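Local coordinates for protein cellobiose 2-epimerase (Caldibacillus thermoamylovorans, PDB 5ZHB) that catalyses the C2 epimerization of cellobiose, interconverting the glucose and mannose forms of its reducing-end sugar, at residues G29-L34 / L72-H77; A179-N184 / V230-H235; G289-E294 / W306-E311. All coordinates share one frame; numbering follows the deposited sequence.

Interaction 1. Residues G29-L34 / L72-H77; sequences GGYYGL and LQQANH
Tyr31 and Gly30, in the loop between helix 2-21 and strand 34-35, dock onto one turn of helix 69-86 at Gln74 and His77. The fold is consistent with the (alpha/alpha)6 barrel of the N-acylglucosamine 2-epimerase family. Tyr31 holds CG anti to its carbonyl carbon, and the ring beyond it carries the hydroxyl to the helix. Tyr31 OH lies 2.7 Å from Gln74 OE1, which sits at the ring edge in the ring plane, and 3.1 Å from the backbone O of Gln74, so two acceptors lie within range of a single proton. Gln74 bends at chi2, and its amide plane stands 67° from the phenol ring.

His77 turns the edge of its imidazole toward the face of the Tyr31 ring, an offset edge-to-face pair with planes at 84° and centroids 5.6 Å apart; the closest atoms are His77 CD2 and Tyr31 CE1, at 3.9 Å. The imidazole also gives a weak bond from NE2 to Gly30 O (2.9 Å), bent at the hydrogen to 128°, and the same N-H has a second weak acceptor in Asp25 O. One water lies over the centre of the His77 ring; it accepts from Gly30 N and donates to His77 O at 2.6 Å, tying loop to helix backbone. The backbone here takes angles that suit glycine: those of Gly29 call for it, and the positive phi of Gly30 favours it.

Helix 49-66 packs against the contact, with Gln55 touching Tyr31 and Phe59 touching Gln74. On helix 111-128, Tyr124 bonds Asn76, while Lys47 of strand 47-48 bonds the carbonyl of Gly29.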
loop_
_atom_site.group_PDB
_atom_site.type_symbol
_atom_site.label_atom_id
_atom_site.label_comp_id
_atom_site.label_asym_id
_atom_site.label_seq_id
_atom_site.Cartn_x
_atom_site.Cartn_y
_atom_site.Cartn_z
ATOM N N GLY A 29 -9.063 10.374 -19.466
ATOM C CA GLY A 29 -7.763 9.907 -18.981
ATOM C C GLY A 29 -7.915 9.132 -17.667
ATOM O O GLY A 29 -8.896 9.298 -16.951
ATOM N N GLY A 30 -6.947 8.261 -17.378
ATOM C CA GLY A 30 -6.957 7.438 -16.171
ATOM C C GLY A 30 -8.179 6.533 -16.082
ATOM O O GLY A 30 -8.651 6.012 -17.093
ATOM N N TYR A 31 -8.687 6.386 -14.845
ATOM C CA TYR A 31 -9.768 5.486 -14.495
ATOM C C TYR A 31 -10.845 6.251 -13.745
ATOM O O TYR A 31 -10.538 7.167 -12.969
ATOM C CB TYR A 31 -9.183 4.324 -13.675
ATOM C CG TYR A 31 -8.230 3.494 -14.509
ATOM C CD1 TYR A 31 -6.944 3.943 -14.766
ATOM C CD2 TYR A 31 -8.644 2.304 -15.083
ATOM C CE1 TYR A 31 -6.089 3.231 -15.579
ATOM C CE2 TYR A 31 -7.794 1.578 -15.901
ATOM C CZ TYR A 31 -6.521 2.052 -16.163
ATOM O OH TYR A 31 -5.656 1.342 -16.944
ATOM N N TYR A 32 -12.109 5.887 -14.004
ATOM C CA TYR A 32 -13.242 6.522 -13.352
ATOM C C TYR A 32 -13.047 6.456 -11.831
ATOM O O TYR A 32 -12.585 5.445 -11.296
ATOM C CB TYR A 32 -14.581 5.884 -13.736
ATOM C CG TYR A 32 -14.878 5.849 -15.235
ATOM C CD1 TYR A 32 -14.821 6.998 -16.012
ATOM C CD2 TYR A 32 -15.188 4.651 -15.876
ATOM C CE1 TYR A 32 -15.113 6.972 -17.365
ATOM C CE2 TYR A 32 -15.455 4.603 -17.240
ATOM C CZ TYR A 32 -15.429 5.773 -17.979
ATOM O OH TYR A 32 -15.689 5.769 -19.315
ATOM N N GLY A 33 -13.453 7.524 -11.145
ATOM C CA GLY A 33 -12.956 7.815 -9.810
ATOM C C GLY A 33 -13.730 7.134 -8.687
ATOM O O GLY A 33 -13.258 7.119 -7.557
ATOM N N LEU A 34 -14.918 6.583 -8.978
ATOM C CA LEU A 34 -15.801 6.033 -7.953
ATOM C C LEU A 34 -16.716 4.975 -8.571
ATOM O O LEU A 34 -17.317 5.233 -9.622
ATOM C CB LEU A 34 -16.672 7.111 -7.318
ATOM C CG LEU A 34 -17.485 6.725 -6.075
ATOM C CD1 LEU A 34 -16.568 6.454 -4.900
ATOM C CD2 LEU A 34 -18.457 7.842 -5.719
ATOM N N LEU A 72 0.113 -4.102 -19.988
ATOM C CA LEU A 72 0.991 -3.011 -20.379
ATOM C C LEU A 72 0.199 -1.824 -20.927
ATOM O O LEU A 72 0.568 -0.677 -20.663
ATOM C CB LEU A 72 2.043 -3.442 -21.405
ATOM C CG LEU A 72 3.001 -2.337 -21.869
ATOM C CD1 LEU A 72 3.766 -1.752 -20.695
ATOM C CD2 LEU A 72 3.979 -2.832 -22.939
ATOM N N GLN A 73 -0.835 -2.098 -21.736
ATOM C CA GLN A 73 -1.672 -1.045 -22.296
ATOM C C GLN A 73 -2.403 -0.306 -21.175
ATOM O O GLN A 73 -2.549 0.907 -21.217
ATOM C CB GLN A 73 -2.632 -1.602 -23.345
ATOM C CG GLN A 73 -1.934 -2.056 -24.630
ATOM C CD GLN A 73 -2.868 -2.651 -25.664
ATOM O OE1 GLN A 73 -2.428 -3.313 -26.613
ATOM N NE2 GLN A 73 -4.166 -2.443 -25.486
ATOM N N GLN A 74 -2.875 -1.035 -20.158
ATOM C CA GLN A 74 -3.501 -0.383 -19.015
ATOM C C GLN A 74 -2.470 0.465 -18.278
ATOM O O GLN A 74 -2.749 1.608 -17.913
ATOM C CB GLN A 74 -4.142 -1.428 -18.101
ATOM C CG GLN A 74 -5.215 -2.267 -18.789
ATOM C CD GLN A 74 -6.378 -1.416 -19.225
ATOM O OE1 GLN A 74 -6.874 -0.578 -18.466
ATOM N NE2 GLN A 74 -6.800 -1.598 -20.467
ATOM N N ALA A 75 -1.275 -0.101 -18.054
ATOM C CA ALA A 75 -0.200 0.620 -17.373
ATOM C C ALA A 75 0.149 1.924 -18.095
ATOM O O ALA A 75 0.327 2.971 -17.463
ATOM C CB ALA A 75 1.021 -0.233 -17.220
ATOM N N ASN A 76 0.294 1.858 -19.427
ATOM C CA ASN A 76 0.556 3.066 -20.201
ATOM C C ASN A 76 -0.497 4.141 -19.968
ATOM O O ASN A 76 -0.140 5.309 -19.848
ATOM C CB ASN A 76 0.605 2.799 -21.699
ATOM C CG ASN A 76 1.729 1.853 -22.046
ATOM O OD1 ASN A 76 2.797 1.858 -21.406
ATOM N ND2 ASN A 76 1.486 1.016 -23.040
ATOM N N HIS A 77 -1.780 3.755 -19.990
ATOM C CA HIS A 77 -2.877 4.690 -19.805
ATOM C C HIS A 77 -2.786 5.372 -18.432
ATOM O O HIS A 77 -3.058 6.568 -18.271
ATOM C CB HIS A 77 -4.195 3.931 -19.976
ATOM C CG HIS A 77 -5.389 4.797 -19.959
ATOM N ND1 HIS A 77 -5.698 5.583 -21.046
ATOM C CD2 HIS A 77 -6.331 5.050 -19.028
ATOM C CE1 HIS A 77 -6.807 6.262 -20.791
ATOM N NE2 HIS A 77 -7.200 5.972 -19.562
HETATM O O HOH W 1 -4.530 8.467 -19.320
#

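Interaction 2. Residues A179-N184 / V230-H235; sequences ADITMN and VFFNNH
Phe232 packs one edge of its ring against the Ile181-Met183 backbone; its CB lies 3.9 Å from Ile181 CB. Further out, Phe232 CD1 comes 3.7 Å from Ile181 O, which lies in the ring plane at its edge. Phe232 CE1 then reaches Met183, 4.0 Å from its N and 4.2 Å from its CB, and the ring also makes an edge-to-face pair with Trp236.

The two short strands are antiparallel. Ile181 and Phe232 form the hydrogen-bonded pair, while Thr182 and Phe231 form the next, non-hydrogen-bonded one. Phe232 O accepts from both Asp180 N and Ile181 N, a classic beta bulge. Beyond it the Asp180 carboxylate stacks on the Asn234 amide, planes 16° apart, with Asp180 CG 3.2 Å from Asn234 ND2. At the other end Met183 N gives Val230 O a nearly straight bond (171° at the hydrogen), and a water bridges Val230 O to Asn184 N. Thr182 CG2 meets the Phe231 ring at its edge.

Thr182 is the N-cap of helix 183-199, and its OG1 also bonds Glu158. Phe216 and Val220 of helix 203-220 touch Met183, while Leu242 of strand 242-244 touches Val230 and Phe231.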
loop_
_atom_site.group_PDB
_atom_site.type_symbol
_atom_site.label_atom_id
_atom_site.label_comp_id
_atom_site.label_asym_id
_atom_site.label_seq_id
_atom_site.Cartn_x
_atom_site.Cartn_y
_atom_site.Cartn_z
ATOM N N ALA A 179 -0.867 14.028 15.293
ATOM C CA ALA A 179 0.421 13.366 15.144
ATOM C C ALA A 179 1.344 14.248 14.316
ATOM O O ALA A 179 0.891 14.821 13.331
ATOM C CB ALA A 179 0.238 12.034 14.467
ATOM N N ASP A 180 2.625 14.297 14.702
ATOM C CA ASP A 180 3.687 14.924 13.922
ATOM C C ASP A 180 4.363 13.924 12.989
ATOM O O ASP A 180 4.985 14.290 11.982
ATOM C CB ASP A 180 4.722 15.517 14.870
ATOM C CG ASP A 180 4.132 16.485 15.892
ATOM O OD1 ASP A 180 3.592 17.528 15.460
ATOM O OD2 ASP A 180 4.153 16.161 17.103
ATOM N N ILE A 181 4.383 12.656 13.423
ATOM C CA ILE A 181 5.110 11.613 12.721
ATOM C C ILE A 181 4.149 10.431 12.638
ATOM O O ILE A 181 3.409 10.184 13.584
ATOM C CB ILE A 181 6.430 11.230 13.425
ATOM C CG1 ILE A 181 7.498 12.337 13.351
ATOM C CG2 ILE A 181 6.968 9.912 12.856
ATOM C CD1 ILE A 181 8.725 12.094 14.223
ATOM N N THR A 182 4.106 9.764 11.473
ATOM C CA THR A 182 3.277 8.570 11.314
ATOM C C THR A 182 4.106 7.394 10.797
ATOM O O THR A 182 4.973 7.502 9.928
ATOM C CB THR A 182 2.028 8.801 10.449
ATOM O OG1 THR A 182 2.363 8.837 9.056
ATOM C CG2 THR A 182 1.248 10.023 10.898
ATOM N N MET A 183 3.747 6.223 11.340
ATOM C CA MET A 183 4.209 4.929 10.880
ATOM C C MET A 183 3.806 4.754 9.425
ATOM O O MET A 183 4.618 4.318 8.596
ATOM C CB MET A 183 3.620 3.838 11.799
ATOM C CG MET A 183 3.862 2.404 11.374
ATOM S SD MET A 183 2.675 1.808 10.143
ATOM C CE MET A 183 1.199 1.707 11.141
ATOM N N ASN A 184 2.572 5.143 9.112
ATOM C CA ASN A 184 2.052 4.876 7.768
ATOM C C ASN A 184 2.935 5.516 6.701
ATOM O O ASN A 184 3.270 4.873 5.705
ATOM C CB ASN A 184 0.596 5.296 7.638
ATOM C CG ASN A 184 -0.004 4.814 6.336
ATOM O OD1 ASN A 184 -0.148 3.607 6.131
ATOM N ND2 ASN A 184 -0.282 5.748 5.435
ATOM N N VAL A 230 1.677 3.606 15.968
ATOM C CA VAL A 230 1.032 4.156 14.783
ATOM C C VAL A 230 1.278 5.659 14.646
ATOM O O VAL A 230 1.611 6.105 13.559
ATOM C CB VAL A 230 -0.451 3.781 14.751
ATOM C CG1 VAL A 230 -1.146 4.294 13.484
ATOM C CG2 VAL A 230 -0.602 2.266 14.848
ATOM N N PHE A 231 1.112 6.429 15.728
ATOM C CA PHE A 231 1.159 7.887 15.693
ATOM C C PHE A 231 2.088 8.385 16.797
ATOM O O PHE A 231 2.045 7.865 17.920
ATOM C CB PHE A 231 -0.240 8.450 15.922
ATOM C CG PHE A 231 -1.255 8.126 14.843
ATOM C CD1 PHE A 231 -1.005 8.477 13.523
ATOM C CD2 PHE A 231 -2.457 7.493 15.152
ATOM C CE1 PHE A 231 -1.933 8.195 12.537
ATOM C CE2 PHE A 231 -3.388 7.210 14.154
ATOM C CZ PHE A 231 -3.110 7.561 12.846
ATOM N N PHE A 232 2.936 9.351 16.439
ATOM C CA PHE A 232 4.017 9.832 17.283
ATOM C C PHE A 232 4.009 11.359 17.313
ATOM O O PHE A 232 3.522 12.017 16.384
ATOM C CB PHE A 232 5.381 9.416 16.727
ATOM C CG PHE A 232 5.467 7.915 16.508
ATOM C CD1 PHE A 232 4.966 7.341 15.345
ATOM C CD2 PHE A 232 5.971 7.078 17.503
ATOM C CE1 PHE A 232 4.964 5.964 15.181
ATOM C CE2 PHE A 232 5.980 5.706 17.333
ATOM C CZ PHE A 232 5.488 5.152 16.167
ATOM N N ASN A 233 4.595 11.887 18.397
ATOM C CA ASN A 233 4.990 13.277 18.494
ATOM C C ASN A 233 6.383 13.432 17.879
ATOM O O ASN A 233 6.988 12.455 17.431
ATOM C CB ASN A 233 4.852 13.750 19.943
ATOM C CG ASN A 233 5.871 13.154 20.888
ATOM O OD1 ASN A 233 6.921 12.654 20.470
ATOM N ND2 ASN A 233 5.609 13.253 22.185
ATOM N N ASN A 234 6.913 14.663 17.898
ATOM C CA ASN A 234 8.194 14.970 17.287
ATOM C C ASN A 234 9.365 14.318 18.016
ATOM O O ASN A 234 10.479 14.340 17.502
ATOM C CB ASN A 234 8.410 16.476 17.195
ATOM C CG ASN A 234 7.826 17.015 15.914
ATOM O OD1 ASN A 234 8.142 16.506 14.826
ATOM N ND2 ASN A 234 6.957 18.008 16.026
ATOM N N HIS A 235 9.123 13.749 19.200
ATOM C CA HIS A 235 10.171 13.032 19.911
ATOM C C HIS A 235 10.090 11.530 19.635
ATOM O O HIS A 235 10.724 10.758 20.345
ATOM C CB HIS A 235 10.101 13.350 21.410
ATOM C CG HIS A 235 10.605 14.724 21.698
ATOM N ND1 HIS A 235 9.891 15.664 22.408
ATOM C CD2 HIS A 235 11.742 15.327 21.303
ATOM C CE1 HIS A 235 10.594 16.787 22.465
ATOM N NE2 HIS A 235 11.721 16.606 21.803
HETATM O O HOH W 2 0.437 5.851 10.925
#

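Interaction 3. Residues G289-E294 / W306-E311; sequences GSLAYE and WWVQVE
Gln309 clasps the backbone of Leu291 with both ends of its amide. Gln309 OE1 accepts from Leu291 N at 2.9 Å, and Gln309 NE2 donates to Leu291 O at the same 2.9 Å. Both bonds are close to straight, with 165° and 163° at the hydrogen. Each donor lies in the plane of the carbonyl it meets, on a lone pair, and Leu291 O is also almost in the plane of the Gln309 amide. The glutamine thus pairs with the loop residue much as a neighbouring strand would. A bend at chi2 (-53°) turns CD out of an extended line as the side chain reaches the loop.

Next to this clasp, Val308 sets its two methyls against the loop. CG1 packs 3.8 Å from Leu291 CB and reaches Ala292 O as well. Val308 CG2 meets the edge of the Tyr293 ring, in its plane, 3.8 Å from CD1, and also sits above the centre of the Trp307 ring. Tyr293 CE1 adds a looser apolar touch on Trp307 CZ2 at 4.3 Å.

Farther out, Gln309 NE2 has a weak second acceptor in Val305 O, and Ile335 of helix 326-343 touches both Leu291 and Gln309. Ser290, next to the clasp, has its hydroxyl bonded to Asp288 and Arg304. Trp307 is stacked on His376 and takes His247 edge-to-face.

A leucine in place of Gln309 would probably leave the N-H and C=O of Leu291 without these mates and the loop freer to shift. As it stands, the buried Leu291, in the loop just before strand 294-296, has its N-H and C=O both satisfied by a single side chain, with apolar contacts alongside.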
loop_
_atom_site.group_PDB
_atom_site.type_symbol
_atom_site.label_atom_id
_atom_site.label_comp_id
_atom_site.label_asym_id
_atom_site.label_seq_id
_atom_site.Cartn_x
_atom_site.Cartn_y
_atom_site.Cartn_z
ATOM N N GLY A 289 -10.638 -17.430 11.359
ATOM C CA GLY A 289 -9.428 -17.388 10.550
ATOM C C GLY A 289 -9.215 -16.024 9.883
ATOM O O GLY A 289 -8.159 -15.791 9.294
ATOM N N SER A 290 -10.205 -15.131 9.991
ATOM C CA SER A 290 -10.111 -13.790 9.407
ATOM C C SER A 290 -9.280 -12.892 10.324
ATOM O O SER A 290 -9.004 -13.260 11.460
ATOM C CB SER A 290 -11.499 -13.211 9.123
ATOM O OG SER A 290 -12.182 -12.773 10.292
ATOM N N LEU A 291 -8.903 -11.693 9.862
ATOM C CA LEU A 291 -8.224 -10.742 10.739
ATOM C C LEU A 291 -9.117 -9.571 11.098
ATOM O O LEU A 291 -9.760 -8.977 10.237
ATOM C CB LEU A 291 -6.950 -10.189 10.121
ATOM C CG LEU A 291 -5.761 -11.128 10.248
ATOM C CD1 LEU A 291 -5.822 -12.119 9.131
ATOM C CD2 LEU A 291 -4.489 -10.352 10.304
ATOM N N ALA A 292 -9.081 -9.218 12.389
ATOM C CA ALA A 292 -9.650 -7.994 12.895
ATOM C C ALA A 292 -8.923 -6.801 12.287
ATOM O O ALA A 292 -7.859 -6.961 11.689
ATOM C CB ALA A 292 -9.556 -7.963 14.421
ATOM N N TYR A 293 -9.472 -5.603 12.522
ATOM C CA TYR A 293 -8.931 -4.387 11.930
ATOM C C TYR A 293 -7.990 -3.655 12.883
ATOM O O TYR A 293 -6.843 -3.372 12.540
ATOM C CB TYR A 293 -10.112 -3.514 11.492
ATOM C CG TYR A 293 -9.715 -2.226 10.801
ATOM C CD1 TYR A 293 -8.745 -2.199 9.798
ATOM C CD2 TYR A 293 -10.294 -1.026 11.181
ATOM C CE1 TYR A 293 -8.398 -1.012 9.167
ATOM C CE2 TYR A 293 -9.939 0.162 10.575
ATOM C CZ TYR A 293 -8.987 0.167 9.575
ATOM O OH TYR A 293 -8.667 1.367 9.017
ATOM N N GLU A 294 -8.507 -3.239 14.039
ATOM C CA GLU A 294 -7.756 -2.354 14.917
ATOM C C GLU A 294 -8.118 -2.676 16.359
ATOM O O GLU A 294 -9.204 -3.205 16.628
ATOM C CB GLU A 294 -8.138 -0.880 14.766
ATOM C CG GLU A 294 -7.532 -0.190 13.552
ATOM C CD GLU A 294 -8.103 1.216 13.393
ATOM O OE1 GLU A 294 -9.134 1.549 14.007
ATOM O OE2 GLU A 294 -7.492 1.973 12.634
ATOM N N TRP A 306 -10.720 -5.516 3.575
ATOM C CA TRP A 306 -10.175 -6.300 2.477
ATOM C C TRP A 306 -8.642 -6.298 2.478
ATOM O O TRP A 306 -8.010 -7.367 2.409
ATOM C CB TRP A 306 -10.781 -5.860 1.119
ATOM C CG TRP A 306 -9.943 -4.884 0.337
ATOM C CD1 TRP A 306 -9.078 -5.214 -0.659
ATOM C CD2 TRP A 306 -9.807 -3.468 0.532
ATOM N NE1 TRP A 306 -8.457 -4.093 -1.134
ATOM C CE2 TRP A 306 -8.863 -3.009 -0.416
ATOM C CE3 TRP A 306 -10.392 -2.539 1.388
ATOM C CZ2 TRP A 306 -8.457 -1.679 -0.498
ATOM C CZ3 TRP A 306 -10.022 -1.216 1.279
ATOM C CH2 TRP A 306 -9.079 -0.792 0.348
ATOM N N TRP A 307 -8.025 -5.129 2.591
ATOM C CA TRP A 307 -6.576 -5.033 2.435
ATOM C C TRP A 307 -5.846 -5.730 3.582
ATOM O O TRP A 307 -4.768 -6.277 3.354
ATOM C CB TRP A 307 -6.089 -3.585 2.256
ATOM C CG TRP A 307 -6.183 -2.673 3.452
ATOM C CD1 TRP A 307 -7.166 -1.773 3.732
ATOM C CD2 TRP A 307 -5.205 -2.538 4.503
ATOM N NE1 TRP A 307 -6.896 -1.117 4.900
ATOM C CE2 TRP A 307 -5.699 -1.570 5.399
ATOM C CE3 TRP A 307 -3.970 -3.149 4.773
ATOM C CZ2 TRP A 307 -4.988 -1.187 6.539
ATOM C CZ3 TRP A 307 -3.263 -2.754 5.889
ATOM C CH2 TRP A 307 -3.774 -1.798 6.774
ATOM N N VAL A 308 -6.471 -5.718 4.775
ATOM C CA VAL A 308 -5.894 -6.378 5.942
ATOM C C VAL A 308 -5.772 -7.884 5.705
ATOM O O VAL A 308 -4.711 -8.470 5.928
ATOM C CB VAL A 308 -6.727 -6.034 7.195
ATOM C CG1 VAL A 308 -6.289 -6.872 8.393
ATOM C CG2 VAL A 308 -6.739 -4.541 7.505
ATOM N N GLN A 309 -6.786 -8.486 5.084
ATOM C CA GLN A 309 -6.791 -9.916 4.861
ATOM C C GLN A 309 -5.666 -10.280 3.900
ATOM O O GLN A 309 -4.924 -11.227 4.137
ATOM C CB GLN A 309 -8.128 -10.406 4.313
ATOM C CG GLN A 309 -9.364 -9.900 5.041
ATOM C CD GLN A 309 -9.338 -10.136 6.537
ATOM O OE1 GLN A 309 -9.025 -11.231 6.996
ATOM N NE2 GLN A 309 -9.560 -9.085 7.309
ATOM N N VAL A 310 -5.531 -9.559 2.783
ATOM C CA VAL A 310 -4.542 -9.978 1.802
ATOM C C VAL A 310 -3.106 -9.708 2.285
ATOM O O VAL A 310 -2.204 -10.446 1.932
ATOM C CB VAL A 310 -4.757 -9.328 0.416
ATOM C CG1 VAL A 310 -6.176 -9.540 -0.086
ATOM C CG2 VAL A 310 -4.392 -7.859 0.366
ATOM N N GLU A 311 -2.864 -8.597 2.976
ATOM C CA GLU A 311 -1.545 -8.354 3.563
ATOM C C GLU A 311 -1.214 -9.458 4.569
ATOM O O GLU A 311 -0.062 -9.848 4.690
ATOM C CB GLU A 311 -1.415 -6.980 4.214
ATOM C CG GLU A 311 -1.489 -5.832 3.206
ATOM C CD GLU A 311 -0.482 -5.825 2.091
ATOM O OE1 GLU A 311 0.594 -6.423 2.292
ATOM O OE2 GLU A 311 -0.777 -5.252 0.990
#

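Overall arrangement
The three contacts follow one another along the chain, each closing before the next begins. Interactions 1 and 2 lie on opposite sides of the chain's centre, their centres 33 Å apart; interaction 3 is 27 Å from interaction 1 and 23 Å from interaction 2. None touches another, though the nearest atoms of interactions 2 and 3 are about 7 Å apart. These two are linked through the sheet that holds strands 242-244, 294-296 and 299-305, and through His247 of helix 245-262, which meets both Asn184 and Trp307. Each contact ties non-helical chain to the start or flank of a helix, so connections around the helical barrel are fixed at separate places.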